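Proto-oncogene vav (Homo sapiens, PDB 6NEW) probably acts as a guanine nucleotide exchange factor for Rho-family GTPases such as Rac, using a RhoGEF domain followed by PH and zinc-binding C1 domains. Local coordinates at residues A[115-120]-A[203-208]; A[212-217]-A[381-386]; A[363-368]-A[391-396]; A[373-378]-A[397-402]. All coordinates share one frame; numbering follows the deposited sequence.

How the interactions relate
Interactions 1 and 2 follow each other on helix 196-235 of the RhoGEF domain and touch where CE of Lys120 lies 3.9 Å from CD1 of Leu381. Interaction 2 sets this helix against the C1 domain, which interactions 3 and 4 build round one zinc site each. His400 NE2, at interaction 4, hydrogen-bonds to Leu381 O at 2.7 Å, so a zinc ligand is tied directly to the loop that meets the helix. Interactions 3 and 4, with centres about 10 Å apart, share a small sheet through a probable hydrogen bond of 2.9 Å from Cys392 N to Ala397 O. Interaction 1 is remote from interaction 3, nearest atoms about 17 Å apart.

Interaction 1: residues A[115-120]-A[203-208]; sequences VFIKYK and RLALDA
Phe116 meets the facing helix with the root of its side chain: its CB lies 3.8 Å from CB of Ala205. Because CG stands anti to the carbonyl carbon (chi1 -77°), the ring is carried off beyond the contact, where it packs edge-to-face with Phe96 and touches Leu186. At Ile117 the backbones come nearest, its CA 5.5 Å from CA of Ala205. The tip, CD1, reaches CB of Leu204 at 3.7 Å, the two side chains crossing obliquely, while CG1 lies 4.2 Å from CB of Ala208. The axes of the two segments come within 8.7 Å, with the small methyls of Ala205 and Ala208 at the interface. Lys120 points its CG anti to the backbone N (chi1 -177°), and a bend at the second torsion lays the chain along Ala208. Its CG sits 3.5 Å from Ala208 O, and its ammonium group continues to a salt bridge with Asp211, three residues after Ala208 on helix 196-235. An alanine here would probably cost Asp211 a charge partner and open a gap beside Ala208. The short helical segments 115-119 and 203-208 run at 30° to each other, so here helices 112-119 and 196-235 lie roughly side by side, as expected in the all-helical bundle of a RhoGEF (DH) domain.

Interaction 2: residues A[212-217]-A[381-386]; sequences LAQCVN and LLRGTF
The amide of Gln214 and the guanidinium of Arg383 are turned 46° against each other, so they neither stack flat nor pair edge to edge. The amide oxygen OE1 sits over one face of the guanidinium, displaced toward its rim, 3.1 Å from NH1. Since the oxygen lies above the plane, the N-H directions miss it, and the pair is a polar contact without a hydrogen bond. Arg383 gets into this position through a bend at its second torsion (chi2 132°), which turns the chain alongside the helix. Its planar end has a stronger partner in Asp211, about one turn before Gln214 on helix 196-235, which forms a salt bridge with NH2 and also accepts a hydrogen bond from Leu381 N.

Nearer the backbone of Arg383, the contact is apolar and centred on Cys215. Its sulfur SG is flanked by CG of Arg383 at 3.5 Å and by CD1 of Leu381, also at 3.5 Å. The backbones draw close at this point, CA of Cys215 lying 4.6 Å from CA of Arg383. Further along, Asp222 of the same helix accepts hydrogen bonds from Thr385 N and Phe386 N.

The RhoGEF helix therefore holds the C1 loop 381-386 by a buried thiol and by acidic groups on both sides of it in sequence. Asp211 would probably fix the guanidinium, with the dipole of Gln214 adding a weaker attraction to its charge.

Interaction 3: residues A[363-368]-A[391-396]; sequences DFQMFS and RCHRCR. With ZN (zinc ion), chain C.
Phe364 and Cys392 form an antiparallel non-hydrogen-bonded pair, CA atoms 4.2 Å apart, in the small sheet of the zinc-binding C1 domain. Packing is tight here: Cys392 CB lies over one face of the Phe364 ring, 4.3 Å from its centroid, and Leu404 and Val407 also touch the Phe364 side chain. Next to it, Gln365 and Arg391 exchange two backbone hydrogen bonds, Gln365 N to Arg391 O at 2.9 Å and Arg391 N to Gln365 O at 2.8 Å.

A second close-packed part lies on the more exposed face. A bend of Arg391 at its third torsion (chi3 58°) brings its guanidinium flat over the Phe367 ring, centres 4.4 Å apart and planes at 14°. With an alanine here the guanidinium is gone from the ring, which would probably leave a gap over that face and Phe367 freer to turn.

The loose, solvent side is the Asp363 end. Arg394 merely lays a guanidinium face on CB of Asp363, its NH2 4.4 Å from Asp363 OD2, beyond a salt bridge, while NH1 bonds to Gly361 O.

Cys392 and Cys395 bind the zinc ion with His362 and Cys410. Besides its zinc bond of 2.2 Å, Cys392 SG accepts a hydrogen bond from Asp363 N, 3.4 Å long with an angle of 161° at the hydrogen.

Interaction 4: residues A[373-378]-A[397-402]; sequences TSCKAC and ASAHKE. With ZN (zinc ion), chain B.
Lys376 N donates a backbone hydrogen bond to Ser398 O, 2.9 Å long with an angle of 162° at the hydrogen, joining the turn 373-378 to the short strand 398-399. The turn carries the CxxC half of a zinc site of the C1 domain made of three cysteines and one histidine. Cys375, Cys378 and His400 supply three ligands across the contact, and Cys403 completes the set.

Cys375 SG stands 2.2 Å from the zinc ion, placed there with SG anti to the backbone N (chi1 173°). Two backbone N-H groups also point at this sulfur, Ala377 N at 3.3 Å and Cys378 N at 3.6 Å, the hydrogen-bonding pattern of a zinc knuckle. They would probably spread some of the negative charge on the sulfur. His400 binds through ND1, also at 2.2 Å, and its far nitrogen NE2 is bonded to Leu381 O, which fixes the rotation of the ring. The sulfur of Cys378, 2.4 Å from zinc, lies near the plane of that ring, at its edge.

Away from the metal, Ser398 OG donates to Ser374 O at 2.8 Å, tilted 28° from the carbonyl plane, and the methyl CG2 of Thr373 packs against the same hydroxyl. CG of Lys376 rests against CB of Ala397, and bends further along its chain bring NZ to a water at 2.7 Å that in turn makes a weak hydrogen bond to Ser398 OG.

Interaction 1: residues A[115-120]-A[203-208]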
# COMPACT_ATOMS: atom_id res chain seq x y z
N VAL A 115 -17.76 11.23 14.19
CA VAL A 115 -17.14 12.16 13.24
C VAL A 115 -15.98 11.45 12.52
O VAL A 115 -15.85 11.58 11.31
CB VAL A 115 -16.70 13.49 13.91
CG1 VAL A 115 -16.27 14.53 12.87
CG2 VAL A 115 -17.81 14.05 14.80
N PHE A 116 -15.15 10.70 13.28
CA PHE A 116 -14.02 9.96 12.73
C PHE A 116 -14.49 8.83 11.80
O PHE A 116 -13.93 8.67 10.71
CB PHE A 116 -13.12 9.43 13.85
CG PHE A 116 -12.23 10.47 14.46
CD1 PHE A 116 -10.99 10.76 13.91
CD2 PHE A 116 -12.62 11.16 15.60
CE1 PHE A 116 -10.15 11.71 14.49
CE2 PHE A 116 -11.78 12.11 16.19
CZ PHE A 116 -10.55 12.37 15.64
N ILE A 117 -15.53 8.08 12.23
CA ILE A 117 -16.11 6.96 11.48
C ILE A 117 -16.74 7.45 10.15
O ILE A 117 -16.52 6.83 9.12
CB ILE A 117 -17.08 6.13 12.38
CG1 ILE A 117 -16.28 5.28 13.40
CG2 ILE A 117 -18.07 5.25 11.58
CD1 ILE A 117 -17.07 4.71 14.58
N LYS A 118 -17.47 8.58 10.19
CA LYS A 118 -18.13 9.21 9.04
C LYS A 118 -17.11 9.67 7.97
O LYS A 118 -17.32 9.46 6.78
CB LYS A 118 -18.99 10.40 9.52
CG LYS A 118 -19.66 11.24 8.43
CD LYS A 118 -20.29 12.50 9.02
CE LYS A 118 -20.72 13.45 7.93
NZ LYS A 118 -21.97 14.16 8.30
N TYR A 119 -16.00 10.28 8.41
CA TYR A 119 -14.98 10.81 7.52
C TYR A 119 -13.91 9.82 7.07
O TYR A 119 -13.11 10.18 6.21
CB TYR A 119 -14.33 12.04 8.18
CG TYR A 119 -15.12 13.31 7.92
CD1 TYR A 119 -16.26 13.61 8.67
CD2 TYR A 119 -14.74 14.19 6.91
CE1 TYR A 119 -17.00 14.76 8.42
CE2 TYR A 119 -15.47 15.35 6.66
CZ TYR A 119 -16.59 15.64 7.42
OH TYR A 119 -17.32 16.78 7.19
N LYS A 120 -13.93 8.57 7.59
CA LYS A 120 -12.99 7.49 7.26
C LYS A 120 -12.81 7.29 5.75
O LYS A 120 -11.70 7.45 5.23
CB LYS A 120 -13.42 6.17 7.93
CG LYS A 120 -12.46 5.01 7.69
CD LYS A 120 -13.21 3.70 7.63
CE LYS A 120 -12.27 2.54 7.61
NZ LYS A 120 -13.03 1.26 7.67
N ARG A 203 -12.95 3.21 20.59
CA ARG A 203 -12.17 2.09 20.05
C ARG A 203 -12.55 1.83 18.58
O ARG A 203 -11.67 1.55 17.77
CB ARG A 203 -12.37 0.82 20.89
CG ARG A 203 -11.39 0.69 22.06
CD ARG A 203 -11.25 -0.75 22.50
NE ARG A 203 -10.82 -0.86 23.90
CZ ARG A 203 -11.62 -1.17 24.92
NH1 ARG A 203 -11.14 -1.26 26.15
NH2 ARG A 203 -12.92 -1.37 24.72
N LEU A 204 -13.87 1.98 18.23
CA LEU A 204 -14.38 1.82 16.86
C LEU A 204 -13.77 2.88 15.92
O LEU A 204 -13.38 2.54 14.80
CB LEU A 204 -15.92 1.91 16.78
CG LEU A 204 -16.78 0.97 17.64
CD1 LEU A 204 -18.24 1.33 17.52
CD2 LEU A 204 -16.58 -0.50 17.27
N ALA A 205 -13.65 4.13 16.41
CA ALA A 205 -13.02 5.24 15.67
C ALA A 205 -11.52 4.99 15.54
O ALA A 205 -10.94 5.29 14.49
CB ALA A 205 -13.28 6.57 16.38
N LEU A 206 -10.89 4.40 16.59
CA LEU A 206 -9.46 4.06 16.58
C LEU A 206 -9.22 2.99 15.49
O LEU A 206 -8.25 3.10 14.73
CB LEU A 206 -8.98 3.57 17.96
CG LEU A 206 -7.58 2.93 18.05
CD1 LEU A 206 -6.50 3.89 17.63
CD2 LEU A 206 -7.30 2.42 19.45
N ASP A 207 -10.12 1.99 15.39
CA ASP A 207 -10.03 0.93 14.39
C ASP A 207 -10.24 1.50 12.97
O ASP A 207 -9.54 1.11 12.03
CB ASP A 207 -11.03 -0.20 14.70
CG ASP A 207 -10.72 -1.05 15.94
OD1 ASP A 207 -9.58 -0.93 16.47
OD2 ASP A 207 -11.59 -1.85 16.34
N ALA A 208 -11.15 2.48 12.84
CA ALA A 208 -11.43 3.16 11.58
C ALA A 208 -10.21 3.96 11.12
O ALA A 208 -9.92 3.99 9.92
CB ALA A 208 -12.63 4.08 11.73

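Interaction 2: residues A[212-217]-A[381-386]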
# COMPACT_ATOMS: atom_id res chain seq x y z
N LEU A 212 -7.52 3.13 7.98
CA LEU A 212 -7.15 4.20 7.07
C LEU A 212 -5.62 4.31 6.93
O LEU A 212 -5.13 4.40 5.82
CB LEU A 212 -7.76 5.52 7.55
CG LEU A 212 -7.40 6.81 6.79
CD1 LEU A 212 -7.92 6.80 5.35
CD2 LEU A 212 -7.94 8.01 7.53
N ALA A 213 -4.89 4.27 8.06
CA ALA A 213 -3.43 4.33 8.09
C ALA A 213 -2.84 3.18 7.25
O ALA A 213 -1.93 3.42 6.46
CB ALA A 213 -2.93 4.27 9.53
N GLN A 214 -3.39 1.94 7.40
CA GLN A 214 -2.96 0.75 6.67
C GLN A 214 -3.21 0.89 5.17
O GLN A 214 -2.31 0.55 4.41
CB GLN A 214 -3.64 -0.51 7.21
CG GLN A 214 -3.14 -0.95 8.57
CD GLN A 214 -3.88 -2.17 9.07
OE1 GLN A 214 -3.93 -3.22 8.40
NE2 GLN A 214 -4.45 -2.07 10.27
N CYS A 215 -4.40 1.40 4.75
CA CYS A 215 -4.77 1.63 3.34
C CYS A 215 -3.76 2.50 2.64
O CYS A 215 -3.30 2.14 1.56
CB CYS A 215 -6.17 2.22 3.22
SG CYS A 215 -7.50 1.07 3.60
N VAL A 216 -3.43 3.65 3.26
CA VAL A 216 -2.47 4.66 2.80
C VAL A 216 -1.08 4.04 2.61
O VAL A 216 -0.45 4.26 1.58
CB VAL A 216 -2.47 5.89 3.76
CG1 VAL A 216 -1.29 6.82 3.52
CG2 VAL A 216 -3.78 6.66 3.64
N ASN A 217 -0.66 3.23 3.57
CA ASN A 217 0.63 2.53 3.51
C ASN A 217 0.65 1.46 2.42
O ASN A 217 1.67 1.33 1.73
CB ASN A 217 0.98 1.96 4.88
CG ASN A 217 1.34 3.03 5.87
OD1 ASN A 217 2.18 3.90 5.61
ND2 ASN A 217 0.74 2.98 7.05
N LEU A 381 -11.65 -2.29 5.41
CA LEU A 381 -11.34 -2.07 4.00
C LEU A 381 -10.32 -3.04 3.45
O LEU A 381 -9.38 -3.40 4.15
CB LEU A 381 -10.75 -0.65 3.82
CG LEU A 381 -11.70 0.53 3.89
CD1 LEU A 381 -10.93 1.82 4.05
CD2 LEU A 381 -12.53 0.61 2.65
N LEU A 382 -10.45 -3.37 2.15
CA LEU A 382 -9.45 -4.13 1.43
C LEU A 382 -8.42 -3.09 1.00
O LEU A 382 -8.77 -2.08 0.40
CB LEU A 382 -10.07 -4.93 0.27
CG LEU A 382 -10.49 -6.31 0.71
CD1 LEU A 382 -11.69 -6.78 -0.02
CD2 LEU A 382 -9.39 -7.29 0.55
N ARG A 383 -7.18 -3.26 1.45
CA ARG A 383 -6.07 -2.31 1.34
C ARG A 383 -5.21 -2.37 0.09
O ARG A 383 -4.69 -3.43 -0.25
CB ARG A 383 -5.16 -2.46 2.56
CG ARG A 383 -5.81 -2.03 3.85
CD ARG A 383 -5.59 -3.07 4.91
NE ARG A 383 -6.57 -2.94 5.99
CZ ARG A 383 -6.76 -3.87 6.91
NH1 ARG A 383 -6.06 -4.99 6.91
NH2 ARG A 383 -7.67 -3.68 7.86
N GLY A 384 -4.99 -1.20 -0.50
CA GLY A 384 -4.15 -1.03 -1.66
C GLY A 384 -4.89 -0.79 -2.95
O GLY A 384 -6.09 -0.53 -2.96
N THR A 385 -4.16 -0.89 -4.06
CA THR A 385 -4.68 -0.64 -5.40
C THR A 385 -4.57 -1.88 -6.29
O THR A 385 -5.10 -1.88 -7.39
CB THR A 385 -3.89 0.52 -6.05
OG1 THR A 385 -2.50 0.20 -6.08
CG2 THR A 385 -4.09 1.86 -5.32
N PHE A 386 -3.88 -2.92 -5.80
CA PHE A 386 -3.59 -4.10 -6.59
C PHE A 386 -3.70 -5.37 -5.76
O PHE A 386 -3.08 -5.43 -4.72
CB PHE A 386 -2.15 -3.90 -7.09
CG PHE A 386 -1.55 -4.94 -7.99
CD1 PHE A 386 -2.02 -5.13 -9.28
CD2 PHE A 386 -0.42 -5.66 -7.59
CE1 PHE A 386 -1.43 -6.07 -10.12
CE2 PHE A 386 0.18 -6.59 -8.43
CZ PHE A 386 -0.33 -6.79 -9.70

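Interaction 3: residues A[363-368]-A[391-396]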
# COMPACT_ATOMS: atom_id res chain seq x y z
N ASP A 363 -15.25 -20.30 -3.04
CA ASP A 363 -14.12 -20.52 -3.93
C ASP A 363 -13.42 -19.17 -4.06
O ASP A 363 -13.66 -18.41 -5.00
CB ASP A 363 -14.51 -21.13 -5.30
CG ASP A 363 -13.30 -21.52 -6.15
OD1 ASP A 363 -12.18 -21.70 -5.58
OD2 ASP A 363 -13.46 -21.63 -7.39
N PHE A 364 -12.63 -18.85 -3.03
CA PHE A 364 -11.92 -17.59 -2.96
C PHE A 364 -10.72 -17.61 -3.85
O PHE A 364 -9.88 -18.50 -3.75
CB PHE A 364 -11.52 -17.23 -1.51
CG PHE A 364 -12.66 -16.76 -0.64
CD1 PHE A 364 -13.25 -15.51 -0.85
CD2 PHE A 364 -13.12 -17.54 0.42
CE1 PHE A 364 -14.27 -15.05 -0.01
CE2 PHE A 364 -14.13 -17.07 1.26
CZ PHE A 364 -14.72 -15.85 1.02
N GLN A 365 -10.65 -16.62 -4.73
CA GLN A 365 -9.53 -16.48 -5.64
C GLN A 365 -9.00 -15.08 -5.54
O GLN A 365 -9.77 -14.18 -5.20
CB GLN A 365 -9.94 -16.78 -7.09
CG GLN A 365 -10.24 -18.27 -7.35
CD GLN A 365 -11.00 -18.53 -8.63
OE1 GLN A 365 -11.18 -17.66 -9.50
NE2 GLN A 365 -11.47 -19.76 -8.78
N MET A 366 -7.68 -14.90 -5.82
CA MET A 366 -7.01 -13.61 -5.83
C MET A 366 -7.77 -12.66 -6.73
O MET A 366 -8.03 -12.99 -7.89
CB MET A 366 -5.56 -13.75 -6.36
CG MET A 366 -4.59 -14.31 -5.37
SD MET A 366 -2.92 -14.51 -6.05
CE MET A 366 -2.37 -12.83 -6.08
N PHE A 367 -8.13 -11.48 -6.21
CA PHE A 367 -8.87 -10.50 -7.00
C PHE A 367 -8.35 -9.07 -6.86
O PHE A 367 -7.94 -8.68 -5.77
CB PHE A 367 -10.36 -10.56 -6.64
CG PHE A 367 -11.27 -9.88 -7.62
CD1 PHE A 367 -11.70 -10.53 -8.76
CD2 PHE A 367 -11.78 -8.61 -7.35
CE1 PHE A 367 -12.58 -9.91 -9.65
CE2 PHE A 367 -12.67 -7.99 -8.23
CZ PHE A 367 -13.05 -8.63 -9.38
N SER A 368 -8.34 -8.30 -7.97
CA SER A 368 -7.94 -6.88 -7.95
C SER A 368 -9.22 -6.06 -7.96
O SER A 368 -9.98 -6.11 -8.94
CB SER A 368 -7.06 -6.51 -9.14
OG SER A 368 -5.73 -6.98 -9.00
N ARG A 391 -11.84 -12.80 -3.84
CA ARG A 391 -13.24 -12.76 -4.17
C ARG A 391 -13.72 -14.17 -4.44
O ARG A 391 -13.02 -14.96 -5.08
CB ARG A 391 -13.54 -11.83 -5.34
CG ARG A 391 -15.00 -11.37 -5.40
CD ARG A 391 -15.37 -10.93 -6.79
NE ARG A 391 -15.14 -12.01 -7.77
CZ ARG A 391 -15.57 -11.98 -9.03
NH1 ARG A 391 -16.24 -10.94 -9.49
NH2 ARG A 391 -15.31 -13.01 -9.83
N CYS A 392 -14.90 -14.49 -3.90
CA CYS A 392 -15.53 -15.77 -4.17
C CYS A 392 -16.29 -15.52 -5.46
O CYS A 392 -17.13 -14.63 -5.49
CB CYS A 392 -16.47 -16.18 -3.03
SG CYS A 392 -17.44 -17.67 -3.40
N HIS A 393 -15.95 -16.23 -6.55
CA HIS A 393 -16.61 -15.96 -7.84
C HIS A 393 -18.12 -16.34 -7.84
O HIS A 393 -18.89 -15.74 -8.58
CB HIS A 393 -15.83 -16.60 -9.01
CG HIS A 393 -16.08 -18.07 -9.17
ND1 HIS A 393 -15.77 -18.97 -8.16
CD2 HIS A 393 -16.61 -18.75 -10.21
CE1 HIS A 393 -16.12 -20.16 -8.62
NE2 HIS A 393 -16.63 -20.07 -9.85
N ARG A 394 -18.53 -17.28 -6.95
CA ARG A 394 -19.92 -17.73 -6.79
C ARG A 394 -20.84 -16.71 -6.12
O ARG A 394 -21.89 -16.39 -6.68
CB ARG A 394 -19.98 -19.02 -5.97
CG ARG A 394 -19.44 -20.22 -6.67
CD ARG A 394 -18.92 -21.18 -5.64
NE ARG A 394 -18.11 -22.21 -6.26
CZ ARG A 394 -17.61 -23.25 -5.61
NH1 ARG A 394 -17.81 -23.38 -4.30
NH2 ARG A 394 -16.90 -24.17 -6.26
N CYS A 395 -20.49 -16.23 -4.91
CA CYS A 395 -21.34 -15.30 -4.16
C CYS A 395 -20.89 -13.85 -4.26
O CYS A 395 -21.61 -12.97 -3.79
CB CYS A 395 -21.46 -15.74 -2.71
SG CYS A 395 -19.97 -15.45 -1.73
N ARG A 396 -19.68 -13.63 -4.81
CA ARG A 396 -19.03 -12.32 -5.00
C ARG A 396 -18.64 -11.67 -3.66
O ARG A 396 -18.34 -10.48 -3.63
CB ARG A 396 -19.86 -11.39 -5.92
CG ARG A 396 -20.15 -12.04 -7.29
CD ARG A 396 -21.00 -11.19 -8.19
NE ARG A 396 -20.16 -10.49 -9.16
CZ ARG A 396 -19.86 -9.19 -9.08
NH1 ARG A 396 -19.07 -8.63 -10.00
NH2 ARG A 396 -20.33 -8.45 -8.09
ZN ZN C . -19.08 -17.59 -1.86

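Interaction 4: residues A[373-378]-A[397-402]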
# COMPACT_ATOMS: atom_id res chain seq x y z
N THR A 373 -13.78 -1.37 -1.38
CA THR A 373 -14.37 -2.63 -0.95
C THR A 373 -14.00 -2.94 0.50
O THR A 373 -12.87 -2.69 0.93
CB THR A 373 -13.93 -3.74 -1.94
OG1 THR A 373 -14.37 -3.38 -3.26
CG2 THR A 373 -14.51 -5.08 -1.62
N SER A 374 -14.95 -3.50 1.25
CA SER A 374 -14.72 -3.92 2.63
C SER A 374 -14.82 -5.45 2.72
O SER A 374 -15.48 -6.09 1.89
CB SER A 374 -15.69 -3.23 3.58
OG SER A 374 -17.03 -3.50 3.21
N CYS A 375 -14.12 -6.02 3.71
CA CYS A 375 -14.07 -7.45 3.97
C CYS A 375 -15.40 -7.94 4.53
O CYS A 375 -15.91 -7.34 5.48
CB CYS A 375 -12.92 -7.76 4.92
SG CYS A 375 -12.88 -9.47 5.48
N LYS A 376 -15.98 -9.02 3.97
CA LYS A 376 -17.26 -9.58 4.43
C LYS A 376 -17.19 -10.20 5.82
O LYS A 376 -18.25 -10.48 6.40
CB LYS A 376 -17.83 -10.57 3.42
CG LYS A 376 -18.26 -9.93 2.11
CD LYS A 376 -19.73 -9.64 2.12
CE LYS A 376 -19.99 -8.34 1.41
NZ LYS A 376 -19.89 -8.51 -0.06
N ALA A 377 -15.97 -10.40 6.37
CA ALA A 377 -15.79 -10.95 7.70
C ALA A 377 -15.54 -9.90 8.79
O ALA A 377 -16.29 -9.87 9.76
CB ALA A 377 -14.67 -11.97 7.69
N CYS A 378 -14.50 -9.06 8.64
CA CYS A 378 -14.12 -8.05 9.64
C CYS A 378 -14.71 -6.66 9.39
O CYS A 378 -14.67 -5.82 10.30
CB CYS A 378 -12.60 -7.99 9.78
SG CYS A 378 -11.77 -7.32 8.32
N ALA A 397 -18.54 -12.48 -2.58
CA ALA A 397 -18.05 -11.97 -1.30
C ALA A 397 -16.55 -11.66 -1.43
O ALA A 397 -15.78 -12.44 -2.02
CB ALA A 397 -18.26 -12.98 -0.19
N SER A 398 -16.17 -10.47 -0.97
CA SER A 398 -14.83 -9.95 -0.96
C SER A 398 -14.28 -10.15 0.45
O SER A 398 -15.06 -10.09 1.40
CB SER A 398 -14.88 -8.48 -1.32
OG SER A 398 -15.66 -7.77 -0.37
N ALA A 399 -12.96 -10.42 0.61
CA ALA A 399 -12.33 -10.67 1.92
C ALA A 399 -10.81 -10.58 1.90
O ALA A 399 -10.19 -10.76 0.84
CB ALA A 399 -12.74 -12.05 2.44
N HIS A 400 -10.19 -10.34 3.08
CA HIS A 400 -8.72 -10.34 3.21
C HIS A 400 -8.28 -11.81 3.30
O HIS A 400 -9.08 -12.66 3.70
CB HIS A 400 -8.24 -9.65 4.51
CG HIS A 400 -8.65 -8.22 4.70
ND1 HIS A 400 -9.56 -7.87 5.68
CD2 HIS A 400 -8.19 -7.10 4.10
CE1 HIS A 400 -9.68 -6.55 5.60
NE2 HIS A 400 -8.86 -6.05 4.68
N LYS A 401 -7.00 -12.10 2.99
CA LYS A 401 -6.43 -13.45 3.06
C LYS A 401 -6.65 -14.12 4.44
O LYS A 401 -7.03 -15.29 4.48
CB LYS A 401 -4.93 -13.45 2.72
CG LYS A 401 -4.39 -14.83 2.34
CD LYS A 401 -2.87 -14.87 2.19
CE LYS A 401 -2.40 -16.28 1.89
NZ LYS A 401 -0.91 -16.35 1.72
N GLU A 402 -6.46 -13.37 5.54
CA GLU A 402 -6.63 -13.86 6.93
C GLU A 402 -8.09 -14.17 7.32
O GLU A 402 -8.33 -15.02 8.17
CB GLU A 402 -6.06 -12.85 7.96
CG GLU A 402 -4.84 -12.05 7.52
CD GLU A 402 -5.21 -10.73 6.87
OE1 GLU A 402 -5.68 -9.82 7.60
OE2 GLU A 402 -5.05 -10.61 5.64
ZN ZN B . -11.13 -9.01 6.82
O HOH W 1 -18.32 -8.01 -2.25